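Local coordinates for flavin reductase domain protein, FMN-binding (Shewanella baltica, PDB 3HMZ) that binds FMN and probably works as a flavin-dependent oxidoreductase that uses NADH or NADPH, at residues 12-17 with 157-161; 76-80 with 134-138. All blocks are in the same frame, centred on the assembly; numbering follows the deposited sequence.

Interaction 1 of 2, residues 12-17 with 157-161; sequences NNIAAV and AWADT
Strand 14-16 runs antiparallel to residues 157-160, the end of strand 149-160, the axes of these short segments 4.6 Å apart at closest and 148° between directions, adding a short N-terminal strand to the antiparallel sheet of this flavin reductase-like fold. Ala15 and Ala159 form the hydrogen-bonded pair (Ala15 N to Ala159 O 3.0 Å, Ala159 N to Ala15 O 2.9 Å); Ile14 with Asp160 and Ala16 with Trp158 are non-hydrogen-bonded, with CA atoms 4.6 and 4.2 Å apart. The ladder outlasts the strand: Thr161 N reaches Asn13 O (2.8 Å) and Val17 N reaches Ala157 O (2.9 Å). Ile14 CG2 packs on Trp158 CB (3.8 Å) on the face where Asp160 lies; on the Ala15 and Ala159 face, Val17 CG2 meets Ala159 CB (3.8 Å) and Ala15 CB meets Thr161 CG2 (3.4 Å). Lys178 hydrogen-bonds Asn12 and salt-bridges Asp160. A water joins Asn13 N (2.9 Å) to Asp160 OD1 (2.7 Å), while Thr161 (chi1 p) donates a hydrogen bond from OG1 to Asn13 OD1 at 2.9 Å.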
loop_
_atom_site.group_PDB
_atom_site.type_symbol
_atom_site.label_atom_id
_atom_site.label_comp_id
_atom_site.label_asym_id
_atom_site.label_seq_id
_atom_site.Cartn_x
_atom_site.Cartn_y
_atom_site.Cartn_z
ATOM N N ASN A 12 -4.787 16.540 20.274
ATOM C CA ASN A 12 -3.931 16.593 19.102
ATOM C C ASN A 12 -4.300 17.838 18.301
ATOM O O ASN A 12 -5.481 18.221 18.224
ATOM C CB ASN A 12 -4.057 15.310 18.250
ATOM C CG ASN A 12 -3.528 14.061 18.968
ATOM O OD1 ASN A 12 -2.611 14.151 19.795
ATOM N ND2 ASN A 12 -4.098 12.891 18.649
ATOM N N ASN A 13 -3.279 18.504 17.780
ATOM C CA ASN A 13 -3.469 19.676 16.942
ATOM C C ASN A 13 -3.657 19.202 15.492
ATOM O O ASN A 13 -2.731 18.642 14.919
ATOM C CB ASN A 13 -2.220 20.532 17.026
ATOM C CG ASN A 13 -2.330 21.786 16.232
ATOM O OD1 ASN A 13 -1.580 21.994 15.266
ATOM N ND2 ASN A 13 -3.303 22.638 16.602
ATOM N N ILE A 14 -4.828 19.437 14.933
ATOM C CA ILE A 14 -5.181 19.052 13.550
ATOM C C ILE A 14 -4.993 20.246 12.628
ATOM O O ILE A 14 -5.457 21.362 12.943
ATOM C CB ILE A 14 -6.659 18.610 13.424
ATOM C CG1 ILE A 14 -6.924 17.361 14.269
ATOM C CG2 ILE A 14 -7.042 18.331 11.945
ATOM C CD1 ILE A 14 -8.367 16.870 14.258
ATOM N N ALA A 15 -4.334 20.025 11.495
ATOM C CA ALA A 15 -4.167 21.034 10.464
ATOM C C ALA A 15 -4.586 20.421 9.143
ATOM O O ALA A 15 -4.480 19.199 8.945
ATOM C CB ALA A 15 -2.700 21.497 10.383
ATOM N N ALA A 16 -5.038 21.268 8.225
ATOM C CA ALA A 16 -5.233 20.851 6.849
ATOM C C ALA A 16 -3.859 20.485 6.236
ATOM O O ALA A 16 -2.821 21.044 6.585
ATOM C CB ALA A 16 -5.854 21.972 5.979
ATOM N N VAL A 17 -3.923 19.532 5.334
ATOM C CA VAL A 17 -2.791 19.093 4.523
ATOM C C VAL A 17 -3.114 19.609 3.127
ATOM O O VAL A 17 -4.143 19.252 2.554
ATOM C CB VAL A 17 -2.627 17.567 4.505
ATOM C CG1 VAL A 17 -1.576 17.091 3.468
ATOM C CG2 VAL A 17 -2.278 17.057 5.924
ATOM N N ALA A 157 -8.045 16.854 3.154
ATOM C CA ALA A 157 -7.063 16.080 3.903
ATOM C C ALA A 157 -6.601 16.867 5.102
ATOM O O ALA A 157 -6.463 18.106 5.028
ATOM C CB ALA A 157 -5.904 15.695 2.995
ATOM N N TRP A 158 -6.372 16.162 6.220
ATOM C CA TRP A 158 -5.966 16.774 7.488
ATOM C C TRP A 158 -5.072 15.797 8.226
ATOM O O TRP A 158 -5.129 14.598 7.987
ATOM C CB TRP A 158 -7.195 17.097 8.381
ATOM C CG TRP A 158 -8.262 17.876 7.690
ATOM C CD1 TRP A 158 -8.414 19.234 7.695
ATOM C CD2 TRP A 158 -9.283 17.368 6.826
ATOM N NE1 TRP A 158 -9.495 19.606 6.952
ATOM C CE2 TRP A 158 -10.064 18.483 6.406
ATOM C CE3 TRP A 158 -9.655 16.093 6.406
ATOM C CZ2 TRP A 158 -11.178 18.338 5.562
ATOM C CZ3 TRP A 158 -10.783 15.951 5.585
ATOM C CH2 TRP A 158 -11.522 17.079 5.164
ATOM N N ALA A 159 -4.259 16.301 9.133
ATOM C CA ALA A 159 -3.420 15.457 9.947
ATOM C C ALA A 159 -3.028 16.089 11.257
ATOM O O ALA A 159 -3.005 17.321 11.395
ATOM C CB ALA A 159 -2.140 15.033 9.134
ATOM N N ASP A 160 -2.678 15.217 12.196
ATOM C CA ASP A 160 -2.123 15.603 13.499
ATOM C C ASP A 160 -0.726 16.155 13.248
ATOM O O ASP A 160 0.173 15.405 12.843
ATOM C CB ASP A 160 -2.119 14.352 14.386
ATOM C CG ASP A 160 -1.465 14.531 15.694
ATOM O OD1 ASP A 160 -0.813 15.552 15.964
ATOM O OD2 ASP A 160 -1.619 13.560 16.476
ATOM N N THR A 161 -0.530 17.432 13.574
ATOM C CA THR A 161 0.731 18.084 13.287
ATOM C C THR A 161 1.917 17.557 14.070
ATOM O O THR A 161 3.043 17.851 13.702
ATOM C CB THR A 161 0.650 19.597 13.494
ATOM O OG1 THR A 161 0.296 19.888 14.851
ATOM C CG2 THR A 161 -0.382 20.240 12.511
HETATM O O HOH W 1 -0.698 17.246 18.086
HETATM O O HOH W 2 -6.749 19.734 1.912
#

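Interaction 2 of 2, residues 76-80 with 134-138; sequences QSGMF and ACKLI
Helix 69-77 ends at Ser77, Gly78 breaks from it with positive phi (71°, psi 15°), and the chain enters strand 79-84 with Met79 and Phe80 extended. This turn sets the chain antiparallel to 134-138, the end-to-end directions of 78-80 and 134-137 lying 149° apart. Phe80 and Cys135 are a hydrogen-bonded pair, CA atoms 5.2 Å apart: Phe80 N donates to Cys135 O (3.0 Å) and Cys135 N to Phe80 O (2.8 Å). Met79 and Lys136 form the adjoining non-hydrogen-bonded pair, CA to CA 4.7 Å, where Met79 CA approaches Cys135 O at 3.3 Å. Before the strand proper, Gly78 O already accepts from Leu137 N (2.8 Å) and from a water at 3.2 Å; that water also donates to Leu137 O (2.7 Å). Met79 N turns back to Ser77 OG in a weak bond of 3.4 Å, and the same hydroxyl is hydrogen-bonded to Phe73 O. Ala134 and Lys136 also bond through their backbones to strand 149-160.

Selenomethionine Met79 is m at all three chi angles, which lays SE against Lys136 CB at 3.8 Å. On the opposite face Phe80, chi1 p, brings one face of its ring against Cys135 CB, 3.7 Å from the Phe80 ring centroid, a CH-pi contact; Cys135 (chi1 m) SG lies obliquely, 4.5 Å from that centroid, a sulfur-aromatic contact. Both side chains touch Ala152. The Phe80 side chain is about 6 Å from that of FMN-binding Thr70 and about 11 Å from the FMN, so the contact lies outside the site. A helix ending at a positive-phi glycine thus leads into an antiparallel barrel strand, as in the FMN-binding split-barrel fold of flavin reductases.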
loop_
_atom_site.group_PDB
_atom_site.type_symbol
_atom_site.label_atom_id
_atom_site.label_comp_id
_atom_site.label_asym_id
_atom_site.label_seq_id
_atom_site.Cartn_x
_atom_site.Cartn_y
_atom_site.Cartn_z
ATOM N N GLN A 76 -24.273 3.481 -1.361
ATOM C CA GLN A 76 -25.466 4.293 -1.163
ATOM C C GLN A 76 -25.151 5.788 -1.109
ATOM O O GLN A 76 -25.834 6.585 -1.702
ATOM C CB GLN A 76 -26.217 3.823 0.083
ATOM C CG GLN A 76 -26.812 2.428 -0.042
ATOM C CD GLN A 76 -27.292 1.826 1.284
ATOM O OE1 GLN A 76 -27.043 2.360 2.376
ATOM N NE2 GLN A 76 -27.996 0.699 1.187
ATOM N N SER A 77 -24.090 6.181 -0.395
ATOM C CA SER A 77 -23.782 7.591 -0.213
ATOM C C SER A 77 -22.769 8.232 -1.158
ATOM O O SER A 77 -22.758 9.455 -1.296
ATOM C CB SER A 77 -23.311 7.810 1.235
ATOM O OG SER A 77 -22.009 7.255 1.405
ATOM N N GLY A 78 -21.886 7.417 -1.726
ATOM C CA GLY A 78 -20.825 7.894 -2.606
ATOM C C GLY A 78 -19.695 8.671 -1.948
ATOM O O GLY A 78 -18.943 9.359 -2.628
HETATM N N MSE A 79 -19.615 8.581 -0.618
HETATM C CA MSE A 79 -18.632 9.328 0.174
HETATM C C MSE A 79 -18.088 8.442 1.287
HETATM O O MSE A 79 -18.786 7.594 1.816
HETATM C CB MSE A 79 -19.306 10.530 0.854
HETATM C CG MSE A 79 -19.903 11.590 -0.051
HETATM SE SE MSE A 79 -18.564 12.647 -0.951
HETATM C CE MSE A 79 -17.450 13.295 0.486
ATOM N N PHE A 80 -16.837 8.688 1.664
ATOM C CA PHE A 80 -16.230 7.978 2.787
ATOM C C PHE A 80 -14.991 8.735 3.240
ATOM O O PHE A 80 -14.539 9.680 2.587
ATOM C CB PHE A 80 -15.927 6.506 2.442
ATOM C CG PHE A 80 -15.035 6.311 1.238
ATOM C CD1 PHE A 80 -15.579 6.259 -0.056
ATOM C CD2 PHE A 80 -13.673 6.071 1.394
ATOM C CE1 PHE A 80 -14.791 6.043 -1.153
ATOM C CE2 PHE A 80 -12.868 5.837 0.284
ATOM C CZ PHE A 80 -13.434 5.814 -1.000
ATOM N N ALA A 134 -10.945 12.902 3.200
ATOM C CA ALA A 134 -12.362 12.875 2.782
ATOM C C ALA A 134 -12.398 12.500 1.292
ATOM O O ALA A 134 -11.695 13.108 0.489
ATOM C CB ALA A 134 -12.994 14.189 3.018
ATOM N N CYS A 135 -13.219 11.505 0.959
ATOM C CA CYS A 135 -13.228 10.897 -0.366
ATOM C C CYS A 135 -14.616 10.883 -0.991
ATOM O O CYS A 135 -15.611 10.604 -0.336
ATOM C CB CYS A 135 -12.745 9.455 -0.279
ATOM S SG CYS A 135 -11.059 9.265 0.335
ATOM N N LYS A 136 -14.633 11.188 -2.285
ATOM C CA LYS A 136 -15.838 11.173 -3.103
ATOM C C LYS A 136 -15.648 10.046 -4.118
ATOM O O LYS A 136 -14.744 10.104 -4.950
ATOM C CB LYS A 136 -16.048 12.490 -3.824
ATOM C CG LYS A 136 -17.338 12.553 -4.692
ATOM C CD LYS A 136 -17.385 13.859 -5.423
ATOM C CE LYS A 136 -18.680 13.947 -6.229
ATOM N NZ LYS A 136 -18.701 15.190 -7.068
ATOM N N LEU A 137 -16.519 9.057 -4.052
ATOM C CA LEU A 137 -16.501 7.942 -4.979
ATOM C C LEU A 137 -16.644 8.387 -6.441
ATOM O O LEU A 137 -17.458 9.244 -6.753
ATOM C CB LEU A 137 -17.634 6.946 -4.664
ATOM C CG LEU A 137 -17.730 5.641 -5.475
ATOM C CD1 LEU A 137 -16.491 4.743 -5.241
ATOM C CD2 LEU A 137 -19.045 4.904 -5.186
ATOM N N ILE A 138 -15.830 7.806 -7.300
ATOM C CA ILE A 138 -15.968 7.926 -8.766
ATOM C C ILE A 138 -16.565 6.577 -9.186
ATOM O O ILE A 138 -15.838 5.588 -9.270
ATOM C CB ILE A 138 -14.641 8.169 -9.467
ATOM C CG1 ILE A 138 -14.005 9.450 -8.968
ATOM C CG2 ILE A 138 -14.889 8.204 -11.044
ATOM C CD1 ILE A 138 -12.622 9.677 -9.488
HETATM O O HOH W 3 -19.839 9.873 -5.609
#

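In the fold
Near the N terminus, residues 12-17 form the short strand that, in interaction 1, meets the end of strand 149-160 and so closes a loop of 139 intervening residues. Within that span the chain builds strands 32-38, 41-55 and 58-63, passes through helix 69-77, and reaches interaction 2, whose 76-80 segment is joined, 53 residues on, by residues 134-138 of strand 131-138. Interaction 2 is thus wholly enclosed by interaction 1, without crossing it. Strands 131-138 and 149-160 are neighbours, so the two contacts, with centres about 21 Å apart, belong to one sheet; they meet directly where Trp158 CZ3 packs on Ala134 CB at 3.8 Å.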